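Local structure of putative nudix hydrolase family member (Chromobacterium violaceum, 3F13) at residues B[82-87]-B[121-126]. The protein probably acts as a magnesium-dependent hydrolase of the Nudix family, although its substrate is not established. Sequence-based numbering, arbitrary orientation.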
# COMPACT_ATOMS: atom_id res chain seq x y z
N ASN B 82 6.35 16.32 15.21
CA ASN B 82 5.80 15.56 14.09
C ASN B 82 4.96 14.36 14.52
O ASN B 82 5.23 13.72 15.56
CB ASN B 82 6.96 15.11 13.20
CG ASN B 82 7.66 16.30 12.56
OD1 ASN B 82 7.00 17.19 12.01
ND2 ASN B 82 8.96 16.36 12.67
N ALA B 83 3.93 14.06 13.74
CA ALA B 83 3.16 12.83 13.94
C ALA B 83 3.40 11.88 12.76
O ALA B 83 2.90 12.14 11.68
CB ALA B 83 1.67 13.13 14.11
N HIS B 84 4.15 10.79 12.97
CA HIS B 84 4.49 9.93 11.86
C HIS B 84 3.47 8.82 11.75
O HIS B 84 3.02 8.30 12.78
CB HIS B 84 5.84 9.21 12.09
CG HIS B 84 7.02 10.13 12.11
ND1 HIS B 84 7.94 10.20 11.08
CD2 HIS B 84 7.45 11.00 13.06
CE1 HIS B 84 8.88 11.08 11.40
NE2 HIS B 84 8.62 11.57 12.59
N LYS B 85 3.08 8.47 10.53
CA LYS B 85 2.58 7.09 10.31
C LYS B 85 3.72 6.29 9.70
O LYS B 85 4.39 6.74 8.75
CB LYS B 85 1.35 7.02 9.42
CG LYS B 85 0.06 7.39 10.16
CD LYS B 85 -1.16 7.25 9.31
CE LYS B 85 -2.38 7.60 10.15
NZ LYS B 85 -2.54 6.69 11.33
N VAL B 86 3.92 5.07 10.20
CA VAL B 86 5.03 4.25 9.75
C VAL B 86 4.50 3.06 8.96
O VAL B 86 3.59 2.39 9.44
CB VAL B 86 5.80 3.72 10.99
CG1 VAL B 86 7.01 2.83 10.58
CG2 VAL B 86 6.29 4.91 11.81
N TYR B 87 5.09 2.78 7.79
CA TYR B 87 4.61 1.72 6.88
C TYR B 87 5.75 0.82 6.40
O TYR B 87 6.83 1.32 6.03
CB TYR B 87 4.04 2.31 5.58
CG TYR B 87 3.01 3.40 5.77
CD1 TYR B 87 1.65 3.12 5.64
CD2 TYR B 87 3.39 4.71 6.08
CE1 TYR B 87 0.68 4.09 5.81
CE2 TYR B 87 2.40 5.72 6.23
CZ TYR B 87 1.05 5.38 6.13
OH TYR B 87 0.06 6.35 6.26
N ARG B 121 15.96 5.83 14.86
CA ARG B 121 16.29 4.65 15.68
C ARG B 121 15.13 4.15 16.52
O ARG B 121 14.93 2.94 16.63
CB ARG B 121 17.49 4.92 16.62
CG ARG B 121 18.10 3.65 17.14
CD ARG B 121 19.35 3.89 18.05
NE ARG B 121 20.47 4.47 17.29
CZ ARG B 121 21.47 3.77 16.76
NH1 ARG B 121 21.51 2.45 16.88
NH2 ARG B 121 22.44 4.40 16.09
N ALA B 122 14.36 5.08 17.09
CA ALA B 122 13.21 4.73 17.94
C ALA B 122 12.22 3.92 17.11
O ALA B 122 11.65 2.91 17.58
CB ALA B 122 12.52 5.99 18.41
N ILE B 123 12.01 4.37 15.88
CA ILE B 123 11.01 3.69 15.05
C ILE B 123 11.48 2.26 14.71
O ILE B 123 10.71 1.30 14.69
CB ILE B 123 10.72 4.53 13.78
CG1 ILE B 123 9.88 5.78 14.14
CG2 ILE B 123 10.09 3.65 12.68
CD1 ILE B 123 9.90 6.92 13.08
N LEU B 124 12.77 2.11 14.42
CA LEU B 124 13.30 0.79 14.08
C LEU B 124 13.24 -0.17 15.26
O LEU B 124 13.07 -1.39 15.06
CB LEU B 124 14.74 0.89 13.56
CG LEU B 124 14.85 1.41 12.14
CD1 LEU B 124 16.32 1.55 11.78
CD2 LEU B 124 14.08 0.45 11.21
N ARG B 125 13.38 0.35 16.48
CA ARG B 125 13.24 -0.53 17.64
C ARG B 125 11.82 -1.11 17.74
O ARG B 125 11.63 -2.29 18.02
CB ARG B 125 13.58 0.21 18.95
CG ARG B 125 15.04 0.45 19.09
CD ARG B 125 15.49 0.43 20.59
NE ARG B 125 16.92 0.17 20.59
CZ ARG B 125 17.82 1.13 20.64
NH1 ARG B 125 19.11 0.84 20.60
NH2 ARG B 125 17.41 2.38 20.76
N ARG B 126 10.82 -0.26 17.53
CA ARG B 126 9.43 -0.67 17.63
C ARG B 126 9.10 -1.64 16.51
O ARG B 126 8.40 -2.61 16.71
CB ARG B 126 8.53 0.55 17.52
CG ARG B 126 7.09 0.26 17.87
CD ARG B 126 6.50 1.54 18.53
NE ARG B 126 5.05 1.57 18.44
CZ ARG B 126 4.35 2.70 18.40
NH1 ARG B 126 3.03 2.64 18.32
NH2 ARG B 126 4.97 3.87 18.40
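Ile-123 reaches from the helix to the strand and meets both His-84 and Val-86, two residues apart on the same side of 82-87. One side chain thus carries the whole helical half of the contact between these segments, an example of how one branched residue can serve two neighbours on a strand. The short branch, the CG2 methyl of Ile-123, sits against both methyls of Val-86, closer to CG1 (3.8 Å) than to CG2 (4.1 Å). Val-86 and Ile-123 do not meet head-on; they run past each other in opposite directions, flank against flank. In Val-86, CG1 stands anti to the backbone N (chi1 -180°), which turns this methyl to the helix as the closer of the two.

The longer branch extends toward the histidine. With CG1 anti to its own carbonyl carbon (chi1 -73°) and the chain then extended, Ile-123 carries CD1 over one face of the His-84 imidazole, 4.3 Å above the ring plane and displaced toward the rim; on the way CD1 also passes near Val-86 CG2. ND1 is the nearest ring atom, yet its polar bond is made with Thr-20 OG1 on strand 16-25, which helps to fix the ring's turn while the methyl rests loosely on its face. Phe-75 touches Val-86, and His-77 and Leu-41 touch Ile-123, extending this mostly apolar layer around the pair. On the reverse side of the strand, Tyr-87 packs on Ser-53 and Leu-56 of helix 52-64. Strand 82-90 is therefore sandwiched between helices 118-132 and 52-64, the alpha/beta/alpha layering of the Nudix fold.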